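Local coordinates for protein ribokinase (Cryptococcus neoformans var. grubii serotype A, PDB 6CW5) that probably catalyses the magnesium-dependent transfer of the gamma-phosphoryl group of ATP to O-5 of D-ribose, giving D-ribose 5-phosphate and ADP, at residues L156-F170 with E183-N195. Numbering follows the deposited sequence.
Sequences LTAAGQSSPPLTSVF and EFPWKHLSWLIVN
F184 and F170 form an offset stack, planes 14° apart and centroids 4.6 Å from each other, F184 CZ lying over one face of the F170 ring. L156 crosses F184 at about a right angle, its CD2 3.5 Å from CE2 of that ring and also touching P185. W186 meets the F170 ring at its edge. H188 sets its imidazole obliquely against T157, G160 and Q161 of helix 149-161; the CA of G160 comes within 3.9 Å of H188 ND1, a closeness that a residue without a side chain permits. One water joins H188 O, L166 O and S168 OG. L189 CD1 then packs on F170 CB at 3.4 Å. At S190 the two serines exchange bonds: S168 N donates to S190 OG (2.9 Å), while S190 N donates to S168 OG (3.0 Å), S168 OG being swung between its own N and carbonyl carbon (chi1 51°). Beyond them strands 167-170 and 191-195, joined by a beta-alpha-beta crossover through helix 178-183, exemplify parallel pairing in the ribokinase fold: W191 N bonds S168 O, F170 N bonds W191 O, and I193 N bonds F170 O (2.9 Å, 176° at the hydrogen). Strand 191-195 ends at N195, an ADP-binding residue. Chemically, serine hydroxyls take up backbone N-H groups just before the regular ladder, whose faces are apolar: F170 and L192 on one, V169 and W191 on the other, against helix 279-292.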
# COMPACT_ATOMS: atom_id res chain seq x y z
N LEU A 156 -3.15 -8.13 -4.32
CA LEU A 156 -2.64 -9.18 -5.21
C LEU A 156 -1.76 -10.17 -4.46
O LEU A 156 -1.85 -11.39 -4.66
CB LEU A 156 -1.86 -8.56 -6.38
CG LEU A 156 -1.13 -9.56 -7.30
CD1 LEU A 156 -2.16 -10.42 -8.00
CD2 LEU A 156 -0.30 -8.79 -8.32
N THR A 157 -0.90 -9.66 -3.59
CA THR A 157 -0.03 -10.55 -2.82
C THR A 157 -0.84 -11.45 -1.91
O THR A 157 -0.58 -12.66 -1.80
CB THR A 157 0.97 -9.71 -2.03
OG1 THR A 157 1.76 -8.95 -2.96
CG2 THR A 157 1.90 -10.61 -1.20
N ALA A 158 -1.85 -10.88 -1.24
CA ALA A 158 -2.71 -11.69 -0.39
C ALA A 158 -3.45 -12.74 -1.20
O ALA A 158 -3.68 -13.87 -0.72
CB ALA A 158 -3.71 -10.78 0.35
N ALA A 159 -3.86 -12.38 -2.41
CA ALA A 159 -4.55 -13.32 -3.28
C ALA A 159 -3.63 -14.47 -3.67
O ALA A 159 -4.01 -15.64 -3.62
CB ALA A 159 -5.07 -12.58 -4.53
N GLY A 160 -2.39 -14.14 -4.04
CA GLY A 160 -1.47 -15.17 -4.49
C GLY A 160 -0.98 -16.05 -3.37
O GLY A 160 -0.63 -17.21 -3.60
N GLN A 161 -0.96 -15.52 -2.14
CA GLN A 161 -0.50 -16.30 -1.00
C GLN A 161 -1.62 -17.00 -0.26
O GLN A 161 -1.34 -17.69 0.73
CB GLN A 161 0.28 -15.41 -0.04
CG GLN A 161 1.52 -14.83 -0.69
CD GLN A 161 2.31 -13.96 0.24
OE1 GLN A 161 1.79 -13.41 1.22
NE2 GLN A 161 3.59 -13.81 -0.06
N SER A 162 -2.86 -16.88 -0.71
CA SER A 162 -3.95 -17.62 -0.08
C SER A 162 -3.84 -19.10 -0.40
O SER A 162 -3.13 -19.52 -1.32
CB SER A 162 -5.31 -17.11 -0.55
OG SER A 162 -5.44 -15.74 -0.23
N SER A 163 -4.58 -19.88 0.37
CA SER A 163 -4.54 -21.34 0.31
C SER A 163 -5.95 -21.84 0.06
O SER A 163 -6.78 -21.85 0.99
CB SER A 163 -3.98 -21.90 1.61
OG SER A 163 -3.28 -23.10 1.39
N PRO A 164 -6.31 -22.20 -1.19
CA PRO A 164 -5.54 -22.07 -2.42
C PRO A 164 -5.47 -20.62 -2.90
O PRO A 164 -6.27 -19.80 -2.42
CB PRO A 164 -6.34 -22.92 -3.40
CG PRO A 164 -7.73 -22.70 -2.96
CD PRO A 164 -7.67 -22.70 -1.46
N PRO A 165 -4.56 -20.30 -3.81
CA PRO A 165 -4.48 -18.93 -4.32
C PRO A 165 -5.76 -18.54 -5.05
O PRO A 165 -6.39 -19.35 -5.73
CB PRO A 165 -3.29 -18.97 -5.30
CG PRO A 165 -2.51 -20.18 -4.93
CD PRO A 165 -3.51 -21.17 -4.39
N LEU A 166 -6.14 -17.27 -4.92
CA LEU A 166 -7.24 -16.78 -5.74
C LEU A 166 -6.80 -16.71 -7.19
O LEU A 166 -5.61 -16.66 -7.50
CB LEU A 166 -7.67 -15.38 -5.30
CG LEU A 166 -8.61 -15.32 -4.08
CD1 LEU A 166 -7.96 -15.84 -2.82
CD2 LEU A 166 -9.02 -13.89 -3.89
N THR A 167 -7.78 -16.65 -8.08
CA THR A 167 -7.52 -16.31 -9.47
C THR A 167 -7.51 -14.79 -9.57
O THR A 167 -8.54 -14.15 -9.35
CB THR A 167 -8.59 -16.91 -10.37
OG1 THR A 167 -8.56 -18.33 -10.27
CG2 THR A 167 -8.33 -16.50 -11.80
N SER A 168 -6.36 -14.21 -9.85
CA SER A 168 -6.25 -12.75 -9.87
C SER A 168 -6.10 -12.27 -11.31
O SER A 168 -5.41 -12.90 -12.12
CB SER A 168 -5.07 -12.28 -9.04
OG SER A 168 -3.92 -13.01 -9.45
N VAL A 169 -6.70 -11.12 -11.60
CA VAL A 169 -6.79 -10.56 -12.95
C VAL A 169 -6.42 -9.09 -12.84
O VAL A 169 -6.99 -8.37 -12.02
CB VAL A 169 -8.20 -10.74 -13.53
CG1 VAL A 169 -8.29 -10.17 -14.93
CG2 VAL A 169 -8.60 -12.21 -13.55
N PHE A 170 -5.44 -8.65 -13.64
CA PHE A 170 -4.91 -7.29 -13.51
C PHE A 170 -4.97 -6.59 -14.85
O PHE A 170 -4.60 -7.17 -15.87
CB PHE A 170 -3.48 -7.38 -13.01
CG PHE A 170 -2.73 -6.07 -12.95
CD1 PHE A 170 -3.23 -4.98 -12.26
CD2 PHE A 170 -1.45 -5.99 -13.50
CE1 PHE A 170 -2.49 -3.80 -12.16
CE2 PHE A 170 -0.72 -4.81 -13.43
CZ PHE A 170 -1.23 -3.72 -12.73
N GLU A 183 9.27 -4.34 -11.07
CA GLU A 183 9.29 -4.82 -9.69
C GLU A 183 7.98 -5.46 -9.28
O GLU A 183 7.85 -5.92 -8.14
CB GLU A 183 9.62 -3.65 -8.75
CG GLU A 183 11.09 -3.21 -8.91
CD GLU A 183 11.32 -1.76 -8.53
OE1 GLU A 183 10.61 -1.27 -7.63
OE2 GLU A 183 12.22 -1.13 -9.14
N PHE A 184 6.99 -5.45 -10.17
CA PHE A 184 5.66 -5.95 -9.87
C PHE A 184 5.70 -7.46 -9.61
O PHE A 184 6.46 -8.20 -10.26
CB PHE A 184 4.75 -5.59 -11.04
CG PHE A 184 3.28 -5.70 -10.75
CD1 PHE A 184 2.58 -4.61 -10.24
CD2 PHE A 184 2.60 -6.87 -11.06
CE1 PHE A 184 1.21 -4.70 -9.99
CE2 PHE A 184 1.21 -6.96 -10.84
CZ PHE A 184 0.53 -5.88 -10.30
N PRO A 185 4.92 -7.96 -8.63
CA PRO A 185 4.97 -9.39 -8.27
C PRO A 185 4.15 -10.24 -9.23
O PRO A 185 3.11 -10.78 -8.90
CB PRO A 185 4.41 -9.39 -6.84
CG PRO A 185 3.38 -8.28 -6.89
CD PRO A 185 4.04 -7.19 -7.72
N TRP A 186 4.62 -10.32 -10.48
CA TRP A 186 3.92 -11.08 -11.51
C TRP A 186 3.66 -12.51 -11.11
O TRP A 186 2.69 -13.12 -11.59
CB TRP A 186 4.73 -11.06 -12.81
CG TRP A 186 4.91 -9.64 -13.29
CD1 TRP A 186 6.07 -8.92 -13.28
CD2 TRP A 186 3.89 -8.77 -13.81
NE1 TRP A 186 5.84 -7.66 -13.78
CE2 TRP A 186 4.52 -7.54 -14.12
CE3 TRP A 186 2.52 -8.92 -14.07
CZ2 TRP A 186 3.81 -6.45 -14.66
CZ3 TRP A 186 1.83 -7.84 -14.62
CH2 TRP A 186 2.47 -6.61 -14.90
N LYS A 187 4.51 -13.10 -10.27
CA LYS A 187 4.30 -14.50 -9.93
C LYS A 187 2.97 -14.74 -9.25
O LYS A 187 2.49 -15.88 -9.27
CB LYS A 187 5.43 -15.03 -9.04
CG LYS A 187 5.55 -14.33 -7.71
CD LYS A 187 6.70 -14.86 -6.90
CE LYS A 187 6.88 -14.05 -5.62
NZ LYS A 187 8.01 -14.58 -4.82
N HIS A 188 2.35 -13.72 -8.64
CA HIS A 188 1.06 -13.89 -7.95
C HIS A 188 -0.13 -13.73 -8.87
O HIS A 188 -1.26 -14.00 -8.45
CB HIS A 188 0.92 -12.85 -6.82
CG HIS A 188 1.92 -13.04 -5.72
ND1 HIS A 188 2.22 -14.29 -5.22
CD2 HIS A 188 2.69 -12.16 -5.05
CE1 HIS A 188 3.14 -14.16 -4.27
NE2 HIS A 188 3.43 -12.88 -4.14
N LEU A 189 0.09 -13.31 -10.11
CA LEU A 189 -1.00 -12.89 -10.98
C LEU A 189 -1.44 -14.04 -11.88
O LEU A 189 -0.61 -14.66 -12.55
CB LEU A 189 -0.54 -11.72 -11.85
CG LEU A 189 -1.62 -11.18 -12.75
CD1 LEU A 189 -2.71 -10.54 -11.89
CD2 LEU A 189 -0.96 -10.14 -13.69
N SER A 190 -2.75 -14.30 -11.91
CA SER A 190 -3.22 -15.37 -12.80
C SER A 190 -3.39 -14.89 -14.23
O SER A 190 -3.08 -15.63 -15.17
CB SER A 190 -4.55 -15.94 -12.31
OG SER A 190 -4.53 -16.23 -10.92
N TRP A 191 -3.95 -13.68 -14.42
CA TRP A 191 -4.28 -13.17 -15.75
C TRP A 191 -3.90 -11.70 -15.87
O TRP A 191 -4.26 -10.90 -15.01
CB TRP A 191 -5.77 -13.30 -16.06
CG TRP A 191 -6.19 -14.71 -16.34
CD1 TRP A 191 -6.79 -15.58 -15.48
CD2 TRP A 191 -6.06 -15.39 -17.58
NE1 TRP A 191 -7.04 -16.78 -16.13
CE2 TRP A 191 -6.59 -16.68 -17.42
CE3 TRP A 191 -5.52 -15.02 -18.83
CZ2 TRP A 191 -6.62 -17.61 -18.46
CZ3 TRP A 191 -5.56 -15.94 -19.86
CH2 TRP A 191 -6.10 -17.23 -19.67
N LEU A 192 -3.22 -11.36 -16.96
CA LEU A 192 -2.99 -9.97 -17.33
C LEU A 192 -3.90 -9.64 -18.51
O LEU A 192 -3.90 -10.37 -19.50
CB LEU A 192 -1.52 -9.77 -17.73
CG LEU A 192 -1.15 -8.45 -18.43
CD1 LEU A 192 -1.17 -7.29 -17.40
CD2 LEU A 192 0.24 -8.55 -19.07
N ILE A 193 -4.63 -8.54 -18.41
CA ILE A 193 -5.46 -8.05 -19.51
C ILE A 193 -4.90 -6.71 -19.97
O ILE A 193 -4.86 -5.75 -19.20
CB ILE A 193 -6.94 -7.89 -19.12
CG1 ILE A 193 -7.50 -9.18 -18.57
CG2 ILE A 193 -7.76 -7.48 -20.36
CD1 ILE A 193 -9.02 -9.07 -18.28
N VAL A 194 -4.48 -6.65 -21.24
CA VAL A 194 -3.92 -5.44 -21.85
C VAL A 194 -4.50 -5.26 -23.24
O VAL A 194 -5.01 -6.21 -23.84
CB VAL A 194 -2.38 -5.51 -21.96
CG1 VAL A 194 -1.75 -5.36 -20.57
CG2 VAL A 194 -1.92 -6.86 -22.63
N ASN A 195 -4.40 -4.03 -23.78
CA ASN A 195 -4.53 -3.81 -25.21
C ASN A 195 -3.13 -3.79 -25.82
O ASN A 195 -2.13 -3.90 -25.11
CB ASN A 195 -5.32 -2.53 -25.51
CG ASN A 195 -4.67 -1.27 -24.91
OD1 ASN A 195 -3.46 -1.13 -24.92
ND2 ASN A 195 -5.49 -0.36 -24.37
O HOH W 1 1.94 -16.91 -5.85
O HOH W 2 -3.59 -14.66 -7.28